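Local atomic coordinates of LINE-1 retrotransposable element ORF1 protein (Homo sapiens, PDB entry 2W7A), a protein that binds single-stranded nucleic acids, acts as a nucleic acid chaperone on its own transcript and is essential for LINE-1 retrotransposition. Residues A[23-26]-A[27-31]; A[75-78]-A[79-82]. All coordinates share one frame; numbering follows the deposited sequence. Where two conformers were deposited one is given.

How the contacts relate
Both contacts join successive turns of a helix in the central RNA recognition motif domain: contact 1 lies within helix 19-33 and contact 2 within helix 72-85, the two main helices of the beta-alpha-beta-beta-alpha-beta plan, which also has a short helix 35-40. Their centres stand about 15 Å apart, and they meet where Ile-30 CG1 packs against CE of one conformer of the selenomethionine Met-78, 4.3 Å away. Each has a buried stripe facing the sheet and a polar outer side. In contact 1 the stripe is leucine and isoleucine, and the outer side carries a water bridge and, in one conformer, an amide-amide bond; in contact 2 it carries charged chains, an arginine folding over the backbone.

Contact 1: residues A[23-26]-A[27-31]; sequences ENTL and QDIIQ
Leu-26, in one of its two conformers, lays its CD1 methyl against CD1 of Ile-30, one turn further along helix 19-33, at 4.1 Å. This is the i to i+4 packing of the first helix of an RNA recognition motif fold, on the side turned to the antiparallel sheet: Leu-26 reaches Ile-45 and Ile-48 of strand 45-51, and both Leu-26 and Ile-29 touch Leu-8 of strand 5-9. Ile-30 sends CG1 to the side of its backbone N (chi1 -66°), which carries this branch back over the preceding turn until CG1 lies 3.4 Å from Leu-26 O. Thr-25 and Ile-29 repeat the overlap one residue earlier, where the CG2 methyl of the threonine meets the CD1 end of the isoleucine; Leu-90 of strand 88-90 packs on both. Beneath these chains run the helical backbone bonds, among them Ile-30 N to Leu-26 O at 3.0 Å.

Polar bonds take over beside the Thr-25 and Ile-29 methyls. Thr-25 OG1 is bonded to the carbonyl of Lys-21 a turn earlier, and it also accepts a hydrogen bond from a water that donates its other hydrogen to Asp-28 OD2, 2.8 Å away. That carboxylate forms a salt bridge with Lys-91 as well, so a water and a lysine share OD2 and link the helix to the turn between strands 88-90 and 93-99. Further round the helix, one of two conformers of Gln-27 bends at chi2 (69°) and brings its amide alongside that of Gln-31. The acceptor lies nearly in the plane of the Gln-27 amide, whereas the donor is tilted 33° from the carbonyl plane of Gln-31; in this conformer Gln-27 NE2 donates to Gln-31 OE1 at a short 2.6 Å.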
ATOM      1  N   GLU A  23      -8.681  -2.591   2.120  1.00 13.72           N
ATOM      2  CA  GLU A  23      -9.125  -1.366   1.466  1.00 17.75           C
ATOM      3  C   GLU A  23      -9.059  -0.191   2.427  1.00 15.98           C
ATOM      4  O   GLU A  23      -8.588   0.895   2.057  1.00 17.38           O
ATOM      5  CB  GLU A  23     -10.533  -1.518   0.912  1.00 18.26           C
ATOM      6  CG  GLU A  23     -10.565  -2.489  -0.238  1.00 23.12           C
ATOM      7  CD  GLU A  23     -11.984  -2.894  -0.700  1.00 36.74           C
ATOM      8  OE1 GLU A  23     -12.996  -2.456  -0.101  1.00 40.18           O
ATOM      9  OE2 GLU A  23     -12.056  -3.656  -1.685  1.00 40.74           O
ATOM     10  N   ASN A  24      -9.466  -0.407   3.664  1.00 15.46           N
ATOM     11  CA  ASN A  24      -9.449   0.643   4.680  1.00 15.95           C
ATOM     12  C   ASN A  24      -8.009   1.062   5.027  1.00 14.88           C
ATOM     13  O   ASN A  24      -7.715   2.243   5.249  1.00 17.48           O
ATOM     14  CB  ASN A  24     -10.208   0.200   5.950  1.00 19.81           C
ATOM     15  CG  ASN A  24     -11.706   0.084   5.742  1.00 23.85           C
ATOM     16  OD1 ASN A  24     -12.251   0.507   4.708  1.00 26.39           O
ATOM     17  ND2 ASN A  24     -12.376  -0.518   6.706  1.00 24.93           N
ATOM     18  N   THR A  25      -7.099   0.098   5.044  1.00 14.72           N
ATOM     19  CA  THR A  25      -5.688   0.350   5.288  1.00 13.63           C
ATOM     20  C   THR A  25      -5.121   1.291   4.221  1.00 13.07           C
ATOM     21  O   THR A  25      -4.413   2.235   4.537  1.00 11.71           O
ATOM     22  CB  THR A  25      -4.889  -0.963   5.319  1.00 17.35           C
ATOM     23  OG1 THR A  25      -5.313  -1.715   6.443  1.00 20.43           O
ATOM     24  CG2 THR A  25      -3.348  -0.743   5.393  1.00 17.60           C
ATOM     25  N   LEU A  26      -5.423   1.051   2.966  1.00 12.43           N
ATOM     26  CA  LEU A  26      -4.893   1.915   1.912  0.70 12.61           C
ATOM     27  C   LEU A  26      -5.457   3.330   2.044  1.00 11.54           C
ATOM     28  O   LEU A  26      -4.711   4.324   1.921  1.00 12.24           O
ATOM     29  CB  LEU A  26      -5.157   1.346   0.501  0.70 16.84           C
ATOM     30  CG  LEU A  26      -3.959   1.270  -0.449  0.70 32.38           C
ATOM     31  CD1 LEU A  26      -3.406   2.620  -0.834  0.70 21.08           C
ATOM     32  CD2 LEU A  26      -2.846   0.414   0.161  0.70 43.67           C
ATOM     33  N   GLN A  27      -6.748   3.415   2.321  1.00 11.42           N
ATOM     34  CA  GLN A  27      -7.330   4.739   2.510  0.60 11.53           C
ATOM     35  C   GLN A  27      -6.721   5.428   3.735  1.00 11.48           C
ATOM     36  O   GLN A  27      -6.465   6.628   3.689  1.00 11.25           O
ATOM     37  CB  GLN A  27      -8.844   4.666   2.562  0.60 13.54           C
ATOM     38  CG  GLN A  27      -9.529   6.028   2.765  0.60 12.90           C
ATOM     39  CD  GLN A  27      -9.413   6.962   1.575  0.60 17.84           C
ATOM     40  OE1 GLN A  27      -9.054   6.536   0.463  0.60 19.73           O
ATOM     41  NE2 GLN A  27      -9.693   8.263   1.806  0.60 13.75           N
ATOM     42  N   ASP A  28      -6.431   4.675   4.779  1.00 11.70           N
ATOM     43  CA  ASP A  28      -5.783   5.222   5.995  1.00 11.72           C
ATOM     44  C   ASP A  28      -4.389   5.762   5.628  1.00  9.66           C
ATOM     45  O   ASP A  28      -4.008   6.837   6.076  1.00 11.43           O
ATOM     46  CB  ASP A  28      -5.725   4.201   7.135  1.00 13.70           C
ATOM     47  CG  ASP A  28      -7.080   3.938   7.770  1.00 22.77           C
ATOM     48  OD1 ASP A  28      -8.042   4.696   7.535  1.00 26.73           O
ATOM     49  OD2 ASP A  28      -7.153   2.929   8.511  1.00 28.19           O
ATOM     50  N   ILE A  29      -3.687   5.067   4.738  1.00  9.75           N
ATOM     51  CA  ILE A  29      -2.354   5.497   4.351  1.00  8.85           C
ATOM     52  C   ILE A  29      -2.425   6.805   3.563  1.00  8.07           C
ATOM     53  O   ILE A  29      -1.662   7.752   3.804  1.00  8.90           O
ATOM     54  CB  ILE A  29      -1.581   4.407   3.542  1.00 10.80           C
ATOM     55  CG1 ILE A  29      -1.245   3.267   4.518  1.00 11.93           C
ATOM     56  CG2 ILE A  29      -0.333   4.970   2.902  1.00 13.14           C
ATOM     57  CD1 ILE A  29      -0.799   1.956   3.772  1.00 14.24           C
ATOM     58  N   ILE A  30      -3.384   6.887   2.677  1.00  8.05           N
ATOM     59  CA  ILE A  30      -3.531   8.089   1.881  1.00  6.95           C
ATOM     60  C   ILE A  30      -3.903   9.287   2.784  1.00  6.77           C
ATOM     61  O   ILE A  30      -3.345  10.389   2.693  1.00  7.63           O
ATOM     62  CB  ILE A  30      -4.580   7.876   0.777  1.00  9.81           C
ATOM     63  CG1 ILE A  30      -4.096   6.843  -0.228  1.00 12.28           C
ATOM     64  CG2 ILE A  30      -4.922   9.198   0.109  1.00 12.38           C
ATOM     65  CD1 ILE A  30      -5.157   6.365  -1.186  1.00 18.20           C
ATOM     66  N   GLN A  31      -4.853   9.079   3.677  1.00  9.03           N
ATOM     67  CA  GLN A  31      -5.296  10.155   4.561  1.00  8.98           C
ATOM     68  C   GLN A  31      -4.240  10.579   5.568  1.00  7.89           C
ATOM     69  O   GLN A  31      -4.180  11.767   5.923  1.00 10.35           O
ATOM     70  CB  GLN A  31      -6.581   9.740   5.263  1.00 10.01           C
ATOM     71  CG  GLN A  31      -7.741   9.567   4.291  1.00 11.01           C
ATOM     72  CD  GLN A  31      -9.091   9.193   4.964  1.00 12.83           C
ATOM     73  OE1 GLN A  31     -10.109   9.167   4.237  1.00 21.53           O
ATOM     74  NE2 GLN A  31      -9.120   8.940   6.232  1.00 17.22           N
TER
HETATM   75  O   HOH W   1      -5.713   0.526   8.660  0.50 22.43           O

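Contact 2: residues A[75-78]-A[79-82]; sequences KEKM and LRAA
Leu-79 turns its CD1 methyl to the end of the Lys-75 side chain on the inner side of helix 72-85, the second main helix of the RNA recognition motif fold. A bend at chi3 (86°) turns the amine end of the lysine toward the leucine, which it crosses with NZ 3.4 Å and CE 3.7 Å from Leu-79 CD1. This side is closely packed: Leu-79 also rests on Leu-97 and Val-99 of strand 93-99, and the selenomethionine Met-78 fits among Phe-34, Leu-37, Phe-69 and Leu-97. Ala-82, whose N bonds to Met-78 O at 2.9 Å, adds its small side chain against Leu-97.

The outer side is looser and polar, and in this crystal it also meets a neighbouring molecule. There Arg-80 first runs beside its own backbone N, which sets CG 3.4 Å from Glu-76 O, then bends at chi3 (-53°) and folds its guanidinium back over the preceding turn. Glu-76 OE1 stays 4.6 Å from Arg-80 NH1, so the opposite charges probably attract without direct contact. The guanidinium lies over the backbone, with Glu-76 O and Lys-77 CA on one face, the CA 3.7 Å above its plane, displaced toward the rim and nearest to NH2.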
ATOM      1  N   LYS A  75      -0.129   5.547  -9.755  1.00 10.65           N
ATOM      2  CA  LYS A  75       0.915   4.752  -9.089  1.00 10.17           C
ATOM      3  C   LYS A  75       2.210   5.575  -8.920  1.00 10.40           C
ATOM      4  O   LYS A  75       2.814   5.616  -7.854  1.00 11.18           O
ATOM      5  CB  LYS A  75       1.219   3.475  -9.833  1.00 10.91           C
ATOM      6  CG  LYS A  75       2.152   2.634  -9.208  1.00 14.41           C
ATOM      7  CD  LYS A  75       2.891   1.918 -10.118  1.00 20.91           C
ATOM      8  CE  LYS A  75       4.058   2.747 -10.541  1.00 22.90           C
ATOM      9  NZ  LYS A  75       5.316   1.994 -10.427  1.00 32.08           N
ATOM     10  N   GLU A  76       2.643   6.196 -10.006  1.00 10.96           N
ATOM     11  CA  GLU A  76       3.932   6.888 -10.007  1.00  8.71           C
ATOM     12  C   GLU A  76       3.866   8.125  -9.126  1.00  9.04           C
ATOM     13  O   GLU A  76       4.860   8.474  -8.479  1.00 11.19           O
ATOM     14  CB  GLU A  76       4.325   7.258 -11.455  1.00  9.18           C
ATOM     15  CG  GLU A  76       4.647   6.028 -12.284  1.00 11.03           C
ATOM     16  CD  GLU A  76       5.136   6.282 -13.654  1.00 11.94           C
ATOM     17  OE1 GLU A  76       5.451   7.451 -13.956  1.00 13.43           O
ATOM     18  OE2 GLU A  76       5.123   5.296 -14.454  1.00 12.92           O
ATOM     19  N   LYS A  77       2.751   8.814  -9.163  1.00 10.41           N
ATOM     20  CA  LYS A  77       2.568   9.984  -8.285  1.00 11.15           C
ATOM     21  C   LYS A  77       2.702   9.586  -6.828  1.00 10.34           C
ATOM     22  O   LYS A  77       3.380  10.299  -6.029  1.00 12.07           O
ATOM     23  CB  LYS A  77       1.201  10.601  -8.531  1.00 14.14           C
ATOM     24  CG  LYS A  77       0.920  11.939  -7.840  1.00 21.90           C
ATOM     25  CD  LYS A  77      -0.486  12.476  -8.262  1.00 32.84           C
ATOM     26  CE  LYS A  77      -0.726  12.531  -9.758  1.00 43.71           C
ATOM     27  NZ  LYS A  77      -1.506  11.363 -10.296  1.00 47.55           N
HETATM   28  N   MSE A  78       2.043   8.494  -6.397  1.00 11.00           N
HETATM   29  CA  MSE A  78       2.135   8.060  -5.011  0.67 11.56           C
HETATM   30  C   MSE A  78       3.572   7.677  -4.636  1.00  9.69           C
HETATM   31  O   MSE A  78       4.064   8.011  -3.558  1.00 10.98           O
HETATM   32  CB  MSE A  78       1.222   6.842  -4.793  0.67 16.77           C
HETATM   33  CG  MSE A  78       1.398   6.207  -3.422  0.67 13.88           C
HETATM   34 SE   MSE A  78      -0.249   5.616  -2.577  0.44 15.53          SE
HETATM   35  CE  MSE A  78      -0.917   7.306  -3.065  0.67 10.18           C
ATOM     36  N   LEU A  79       4.241   6.961  -5.545  1.00 10.05           N
ATOM     37  CA  LEU A  79       5.613   6.573  -5.293  1.00 10.68           C
ATOM     38  C   LEU A  79       6.526   7.805  -5.131  1.00  8.71           C
ATOM     39  O   LEU A  79       7.375   7.857  -4.227  1.00 10.01           O
ATOM     40  CB  LEU A  79       6.112   5.609  -6.336  1.00 12.20           C
ATOM     41  CG  LEU A  79       5.595   4.205  -6.255  1.00 15.72           C
ATOM     42  CD1 LEU A  79       6.063   3.405  -7.446  1.00 18.13           C
ATOM     43  CD2 LEU A  79       6.035   3.525  -4.967  1.00 20.54           C
ATOM     44  N   ARG A  80       6.362   8.810  -6.008  1.00  9.43           N
ATOM     45  CA  ARG A  80       7.199   9.985  -5.959  1.00 10.05           C
ATOM     46  C   ARG A  80       6.921  10.723  -4.669  1.00  9.11           C
ATOM     47  O   ARG A  80       7.864  11.249  -4.054  1.00 10.48           O
ATOM     48  CB  ARG A  80       6.902  10.924  -7.157  1.00 13.11           C
ATOM     49  CG  ARG A  80       7.539  10.543  -8.476  1.00 16.81           C
ATOM     50  CD  ARG A  80       7.673  11.790  -9.349  1.00 17.61           C
ATOM     51  NE  ARG A  80       6.413  12.501  -9.499  1.00 15.53           N
ATOM     52  CZ  ARG A  80       5.417  12.077 -10.278  1.00 13.14           C
ATOM     53  NH1 ARG A  80       5.588  11.018 -11.004  1.00 14.64           N
ATOM     54  NH2 ARG A  80       4.296  12.783 -10.387  1.00 18.09           N
ATOM     55  N   ALA A  81       5.659  10.856  -4.288  1.00  9.22           N
ATOM     56  CA  ALA A  81       5.311  11.568  -3.055  1.00  8.97           C
ATOM     57  C   ALA A  81       5.942  10.861  -1.840  1.00 10.38           C
ATOM     58  O   ALA A  81       6.473  11.495  -0.932  1.00  9.76           O
ATOM     59  CB  ALA A  81       3.818  11.647  -2.937  1.00  9.94           C
ATOM     60  N   ALA A  82       5.853   9.536  -1.801  1.00  9.43           N
ATOM     61  CA  ALA A  82       6.413   8.778  -0.687  1.00  8.60           C
ATOM     62  C   ALA A  82       7.901   9.032  -0.605  1.00  7.71           C
ATOM     63  O   ALA A  82       8.469   9.226   0.517  1.00 11.66           O
ATOM     64  CB  ALA A  82       6.076   7.294  -0.868  1.00 10.97           C
TER